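PDB 3LRK: alpha-galactosidase 1 from Saccharomyces cerevisiae, which catalyses the hydrolysis of terminal, non-reducing alpha-D-galactose residues from alpha-D-galactosides, among them galactose oligosaccharides, galactomannans and galactolipids. Local coordinates for the interface of chains A and B. Sequence-based numbering; all coordinates share one arbitrary frame. Chains: chain A/B, Alpha-galactosidase 1.

Two neighbouring patches of the A–B interface of this homotetramer show how identical subunits can join through unlike surfaces, with each chain reaching into the other. In contact 1 the start of chain A lies against two loops of chain B; in contact 2 a tyrosine of chain B enters a pocket of chain A. Their centres, taken over C-alpha atoms, are about 14 Å apart. They share no residue, but A:Ser198 of contact 1 follows closely on helix 193-196, which lines contact 2. The centre of contact 1 lies about 9 Å from B:Asp149, the nucleophile, so assembly and catalytic site are close neighbours here.

Contact 1: the interface of chains A and B. Residues chain A 19-20, 198; chain B 119-121, 123, 152.
B:Tyr152 meets the first modelled residues of chain A with nearly the whole length of its ring. Its CG stands anti to the carbonyl carbon (chi1 -55°), which carries the ring from CB out toward the partner chain. At CD2, on one edge and in the ring plane, the hydroxyl OG of A:Ser198 lies 3.6 Å away. Farther out, A:Ser20 comes over a face toward the rim: its CB is 3.5 Å from CZ of B:Tyr152, a CH-pi contact. The same methylene also touches B:Tyr119, with A:Ser20 CB 3.6 Å from CD1 of that second ring, so the small side chain sits in the corner between two aromatic groups. Beyond the rim and displaced to the A:Ser20 side, A:Val19 O is 3.2 Å from CE1 of B:Tyr152.

At the tip, the phenol OH accepts a hydrogen bond of 2.8 Å from A:Val19 N. That nitrogen, probably the alpha-amino group left by signal peptide removal, also donates to the backbone carbonyl B:Cys121 O at 3.0 Å, with a C=O...N angle of 160°. Two loops of chain B therefore grip one nitrogen, and the B:Cys121–B:Cys151 disulfide ties these loops together right beside B:Tyr152. An alanine in place of B:Tyr152 would probably leave the A:Val19 nitrogen without its phenol partner and A:Ser20 without the ring face it rests on, leaving the terminus less firmly held. The site fixes the start of one subunit onto loops close to the other's catalytic nucleophile, and so is likely to contribute to assembly of the homotetramer.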
ATOM      1  N   VAL A  19      22.327 -12.331 -10.973  1.00 32.15           N
ATOM      2  CA  VAL A  19      22.652 -12.988 -12.284  1.00 31.81           C
ATOM      3  C   VAL A  19      21.972 -14.331 -12.399  1.00 31.01           C
ATOM      4  O   VAL A  19      21.825 -15.054 -11.413  1.00 31.66           O
ATOM      5  CB  VAL A  19      24.170 -13.239 -12.491  1.00 32.03           C
ATOM      6  CG1 VAL A  19      24.666 -12.537 -13.747  1.00 32.81           C
ATOM      7  CG2 VAL A  19      24.970 -12.855 -11.260  1.00 33.07           C
ATOM      8  N   SER A  20      21.551 -14.642 -13.615  1.00 29.52           N
ATOM      9  CA  SER A  20      20.955 -15.914 -13.967  1.00 28.05           C
ATOM     10  C   SER A  20      21.171 -16.022 -15.474  1.00 26.97           C
ATOM     11  O   SER A  20      21.311 -14.989 -16.133  1.00 26.85           O
ATOM     12  CB  SER A  20      19.457 -15.926 -13.621  1.00 28.11           C
ATOM     13  OG  SER A  20      18.692 -15.070 -14.463  1.00 27.41           O
ATOM     14  N   SER A 198      12.445 -12.321 -15.376  1.00 18.45           N
ATOM     15  CA  SER A 198      13.654 -12.929 -15.977  1.00 18.53           C
ATOM     16  C   SER A 198      13.539 -14.413 -16.333  1.00 19.18           C
ATOM     17  O   SER A 198      14.079 -14.859 -17.359  1.00 19.48           O
ATOM     18  CB  SER A 198      14.896 -12.671 -15.112  1.00 18.77           C
ATOM     19  OG  SER A 198      14.857 -13.429 -13.916  1.00 18.63           O
TER
ATOM     20  N   TYR B 119      17.483 -20.125  -9.153  1.00 18.42           N
ATOM     21  CA  TYR B 119      18.921 -19.891  -9.057  1.00 19.16           C
ATOM     22  C   TYR B 119      19.225 -19.141  -7.782  1.00 18.97           C
ATOM     23  O   TYR B 119      18.343 -18.516  -7.195  1.00 17.79           O
ATOM     24  CB  TYR B 119      19.415 -19.025 -10.225  1.00 19.16           C
ATOM     25  CG  TYR B 119      19.046 -19.554 -11.581  1.00 20.41           C
ATOM     26  CD1 TYR B 119      17.988 -18.989 -12.306  1.00 21.89           C
ATOM     27  CD2 TYR B 119      19.738 -20.635 -12.139  1.00 21.13           C
ATOM     28  CE1 TYR B 119      17.650 -19.468 -13.565  1.00 21.12           C
ATOM     29  CE2 TYR B 119      19.403 -21.128 -13.388  1.00 21.33           C
ATOM     30  CZ  TYR B 119      18.355 -20.546 -14.092  1.00 21.85           C
ATOM     31  OH  TYR B 119      18.030 -21.045 -15.320  1.00 20.70           O
ATOM     32  N   THR B 120      20.495 -19.181  -7.381  1.00 19.17           N
ATOM     33  CA  THR B 120      20.987 -18.349  -6.301  1.00 19.49           C
ATOM     34  C   THR B 120      21.177 -16.938  -6.840  1.00 19.65           C
ATOM     35  O   THR B 120      21.059 -16.701  -8.045  1.00 20.19           O
ATOM     36  CB  THR B 120      22.313 -18.886  -5.735  1.00 18.97           C
ATOM     37  OG1 THR B 120      23.331 -18.810  -6.747  1.00 19.51           O
ATOM     38  CG2 THR B 120      22.146 -20.340  -5.283  1.00 19.95           C
ATOM     39  N   CYS B 121      21.486 -16.002  -5.954  1.00 20.10           N
ATOM     40  CA  CYS B 121      21.691 -14.620  -6.374  1.00 21.07           C
ATOM     41  C   CYS B 121      22.833 -14.440  -7.388  1.00 21.64           C
ATOM     42  O   CYS B 121      22.753 -13.577  -8.263  1.00 21.42           O
ATOM     43  CB  CYS B 121      21.862 -13.720  -5.162  1.00 21.08           C
ATOM     44  SG  CYS B 121      20.391 -13.657  -4.110  1.00 21.34           S
ATOM     45  N   GLY B 123      23.574 -16.793  -9.527  1.00 22.44           N
ATOM     46  CA  GLY B 123      23.162 -17.575 -10.697  1.00 22.16           C
ATOM     47  C   GLY B 123      23.511 -19.045 -10.699  1.00 21.95           C
ATOM     48  O   GLY B 123      23.491 -19.686 -11.752  1.00 21.45           O
ATOM     49  N   TYR B 152      15.405 -15.072  -7.594  1.00 17.97           N
ATOM     50  CA  TYR B 152      14.777 -15.903  -8.639  1.00 18.07           C
ATOM     51  C   TYR B 152      13.651 -16.811  -8.147  1.00 17.79           C
ATOM     52  O   TYR B 152      13.597 -18.008  -8.467  1.00 17.10           O
ATOM     53  CB  TYR B 152      15.863 -16.667  -9.429  1.00 19.00           C
ATOM     54  CG  TYR B 152      16.870 -15.684  -9.972  1.00 19.63           C
ATOM     55  CD1 TYR B 152      18.152 -15.595  -9.427  1.00 20.66           C
ATOM     56  CD2 TYR B 152      16.516 -14.798 -10.996  1.00 19.96           C
ATOM     57  CE1 TYR B 152      19.071 -14.657  -9.896  1.00 21.31           C
ATOM     58  CE2 TYR B 152      17.431 -13.851 -11.478  1.00 21.04           C
ATOM     59  CZ  TYR B 152      18.708 -13.803 -10.931  1.00 22.40           C
ATOM     60  OH  TYR B 152      19.612 -12.871 -11.381  1.00 21.50           O
TER

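Contact 2: the interface of chains A and B. Residues chain A 194-195, 228, 248-249, 251-252; chain B 231-232.
The phenol oxygen of B:Tyr232 is held at the far end of a pocket in chain A. It donates a hydrogen bond of 2.8 Å from OH to the side-chain amide oxygen A:Asn252 OD1, meeting the C=O at 122°. A second acceptor, the backbone carbonyl A:Pro248 O, lies 3.1 Å from the same OH; the hydroxyl has one hydrogen to give, so this oxygen competes with the amide or offers an alternative. The aliphatic CG of A:Gln251 also packs against the hydroxyl.

Behind this polar tip A:Phe194 stacks on one face, its ring plane only 20° from that of B:Tyr232 and the centroids 4.0 Å apart, with CE1 over the centre of the tyrosine ring. A:Tyr195 meets B:Tyr232 edge-to-face, its own OH 3.6 Å from CD2 of B:Tyr232, while A:Phe194 CE1 lies over the middle of the A:Tyr195 ring; the three aromatics thus brace one another. A:Met249 CA closes an edge in the plane of the tyrosine ring. At the mouth, A:Tyr228 CE1 touches B:Tyr232 CB at 3.5 Å. The neighbouring backbone is linked by water 1, which lies 2.9 Å from A:Tyr228 OH and 2.8 Å from B:Lys231 N.

A chi1 of -159° swings the B:Tyr232 ring away from its own backbone N and into the chain A pocket, from a loop laced by the disulfides B:Cys223–B:Cys230 and B:Cys221–B:Cys237; A:Tyr228 comes from the corresponding loop of chain A. The pocket itself is built mainly from helix 193-196 and the 3-10 helix 247-252 of the GH27 catalytic barrel, with A:Tyr228 at its mouth; the 3-10 helix also carries the substrate-binding A:Gln251.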
ATOM      1  N   PHE A 194       9.787  -6.625 -12.381  1.00 17.30           N
ATOM      2  CA  PHE A 194      11.262  -6.736 -12.332  1.00 18.09           C
ATOM      3  C   PHE A 194      11.741  -7.936 -11.493  1.00 18.18           C
ATOM      4  O   PHE A 194      12.854  -8.456 -11.696  1.00 17.75           O
ATOM      5  CB  PHE A 194      11.888  -5.421 -11.812  1.00 18.27           C
ATOM      6  CG  PHE A 194      11.493  -5.088 -10.392  1.00 18.87           C
ATOM      7  CD1 PHE A 194      12.127  -5.715  -9.313  1.00 17.90           C
ATOM      8  CD2 PHE A 194      10.480  -4.167 -10.139  1.00 19.17           C
ATOM      9  CE1 PHE A 194      11.747  -5.441  -8.015  1.00 19.07           C
ATOM     10  CE2 PHE A 194      10.098  -3.883  -8.834  1.00 19.60           C
ATOM     11  CZ  PHE A 194      10.740  -4.526  -7.771  1.00 19.97           C
ATOM     12  N   TYR A 195      10.902  -8.371 -10.547  1.00 18.08           N
ATOM     13  CA  TYR A 195      11.250  -9.507  -9.689  1.00 18.44           C
ATOM     14  C   TYR A 195      11.065 -10.865 -10.391  1.00 18.38           C
ATOM     15  O   TYR A 195      11.841 -11.798 -10.151  1.00 18.50           O
ATOM     16  CB  TYR A 195      10.401  -9.491  -8.413  1.00 18.17           C
ATOM     17  CG  TYR A 195      10.999  -8.819  -7.197  1.00 18.14           C
ATOM     18  CD1 TYR A 195      10.197  -8.027  -6.372  1.00 17.59           C
ATOM     19  CD2 TYR A 195      12.345  -8.991  -6.842  1.00 17.31           C
ATOM     20  CE1 TYR A 195      10.693  -7.426  -5.241  1.00 18.83           C
ATOM     21  CE2 TYR A 195      12.860  -8.382  -5.683  1.00 17.46           C
ATOM     22  CZ  TYR A 195      12.023  -7.600  -4.894  1.00 18.70           C
ATOM     23  OH  TYR A 195      12.485  -6.979  -3.747  1.00 19.41           O
ATOM     24  N   TYR A 228       7.624   3.542  -7.916  1.00 23.32           N
ATOM     25  CA  TYR A 228       8.019   2.405  -8.758  1.00 23.24           C
ATOM     26  C   TYR A 228       7.032   1.243  -8.656  1.00 22.95           C
ATOM     27  O   TYR A 228       6.884   0.471  -9.594  1.00 22.61           O
ATOM     28  CB  TYR A 228       9.437   1.917  -8.395  1.00 23.31           C
ATOM     29  CG  TYR A 228       9.581   1.594  -6.923  1.00 23.23           C
ATOM     30  CD1 TYR A 228       9.276   0.325  -6.436  1.00 23.93           C
ATOM     31  CD2 TYR A 228       9.995   2.567  -6.017  1.00 23.75           C
ATOM     32  CE1 TYR A 228       9.381   0.031  -5.069  1.00 23.67           C
ATOM     33  CE2 TYR A 228      10.105   2.286  -4.657  1.00 24.28           C
ATOM     34  CZ  TYR A 228       9.800   1.015  -4.194  1.00 24.17           C
ATOM     35  OH  TYR A 228       9.899   0.740  -2.855  1.00 24.11           O
ATOM     36  N   PRO A 248      15.595   2.391  -9.232  1.00 19.34           N
ATOM     37  CA  PRO A 248      15.907   1.284  -8.318  1.00 19.34           C
ATOM     38  C   PRO A 248      15.924  -0.095  -8.997  1.00 19.27           C
ATOM     39  O   PRO A 248      16.473  -1.030  -8.434  1.00 19.52           O
ATOM     40  CB  PRO A 248      14.769   1.353  -7.283  1.00 19.03           C
ATOM     41  CG  PRO A 248      13.631   1.941  -8.024  1.00 19.45           C
ATOM     42  CD  PRO A 248      14.255   2.961  -8.957  1.00 18.99           C
ATOM     43  N   MET A 249      15.365  -0.195 -10.207  1.00 19.06           N
ATOM     44  CA  MET A 249      15.152  -1.492 -10.881  1.00 18.80           C
ATOM     45  C   MET A 249      16.354  -2.089 -11.603  1.00 18.23           C
ATOM     46  O   MET A 249      16.316  -3.259 -11.987  1.00 18.12           O
ATOM     47  CB  MET A 249      13.990  -1.403 -11.863  1.00 18.88           C
ATOM     48  CG  MET A 249      12.660  -0.990 -11.220  1.00 18.19           C
ATOM     49  SD  MET A 249      11.444  -1.019 -12.531  1.00 19.40           S
ATOM     50  CE  MET A 249       9.993  -0.340 -11.709  1.00 17.20           C
ATOM     51  N   GLN A 251      19.138  -3.173 -10.594  1.00 18.60           N
ATOM     52  CA  GLN A 251      19.671  -4.328  -9.879  1.00 18.70           C
ATOM     53  C   GLN A 251      18.970  -5.644 -10.218  1.00 18.84           C
ATOM     54  O   GLN A 251      19.512  -6.712  -9.953  1.00 19.20           O
ATOM     55  CB  GLN A 251      19.621  -4.086  -8.361  1.00 18.43           C
ATOM     56  CG  GLN A 251      18.205  -3.969  -7.807  1.00 17.20           C
ATOM     57  CD  GLN A 251      18.176  -3.457  -6.381  1.00 18.88           C
ATOM     58  OE1 GLN A 251      17.824  -2.305  -6.128  1.00 21.95           O
ATOM     59  NE2 GLN A 251      18.559  -4.302  -5.449  1.00 16.81           N
ATOM     60  N   ASN A 252      17.764  -5.557 -10.785  1.00 18.79           N
ATOM     61  CA  ASN A 252      17.014  -6.733 -11.209  1.00 19.08           C
ATOM     62  C   ASN A 252      17.005  -6.959 -12.720  1.00 19.35           C
ATOM     63  O   ASN A 252      16.255  -7.792 -13.221  1.00 19.57           O
ATOM     64  CB  ASN A 252      15.587  -6.711 -10.634  1.00 18.73           C
ATOM     65  CG  ASN A 252      15.533  -7.256  -9.219  1.00 18.05           C
ATOM     66  OD1 ASN A 252      15.661  -6.508  -8.262  1.00 17.59           O
ATOM     67  ND2 ASN A 252      15.391  -8.577  -9.087  1.00 17.35           N
TER
ATOM     68  N   LYS B 231       8.303  -2.898  -0.457  1.00 20.46           N
ATOM     69  CA  LYS B 231       7.990  -3.746  -1.611  1.00 20.28           C
ATOM     70  C   LYS B 231       9.176  -3.964  -2.562  1.00 20.28           C
ATOM     71  O   LYS B 231       9.086  -4.732  -3.528  1.00 19.51           O
ATOM     72  CB  LYS B 231       6.771  -3.201  -2.373  1.00 20.95           C
ATOM     73  CG  LYS B 231       5.476  -3.081  -1.516  1.00 20.51           C
ATOM     74  CD  LYS B 231       4.929  -4.444  -1.082  1.00 21.84           C
ATOM     75  CE  LYS B 231       3.517  -4.297  -0.504  1.00 23.07           C
ATOM     76  NZ  LYS B 231       2.952  -5.597  -0.021  1.00 25.16           N
ATOM     77  N   TYR B 232      10.282  -3.290  -2.281  1.00 19.62           N
ATOM     78  CA  TYR B 232      11.515  -3.471  -3.041  1.00 19.95           C
ATOM     79  C   TYR B 232      12.677  -3.337  -2.073  1.00 19.61           C
ATOM     80  O   TYR B 232      13.239  -2.254  -1.935  1.00 19.92           O
ATOM     81  CB  TYR B 232      11.639  -2.410  -4.145  1.00 19.36           C
ATOM     82  CG  TYR B 232      12.577  -2.768  -5.283  1.00 19.43           C
ATOM     83  CD1 TYR B 232      12.562  -2.032  -6.478  1.00 20.18           C
ATOM     84  CD2 TYR B 232      13.462  -3.847  -5.187  1.00 18.28           C
ATOM     85  CE1 TYR B 232      13.411  -2.368  -7.544  1.00 19.55           C
ATOM     86  CE2 TYR B 232      14.312  -4.184  -6.233  1.00 17.76           C
ATOM     87  CZ  TYR B 232      14.279  -3.445  -7.412  1.00 18.87           C
ATOM     88  OH  TYR B 232      15.111  -3.795  -8.456  1.00 19.71           O
TER
HETATM   89  O   HOH W   1       7.777  -0.210  -1.170  1.00 21.99           O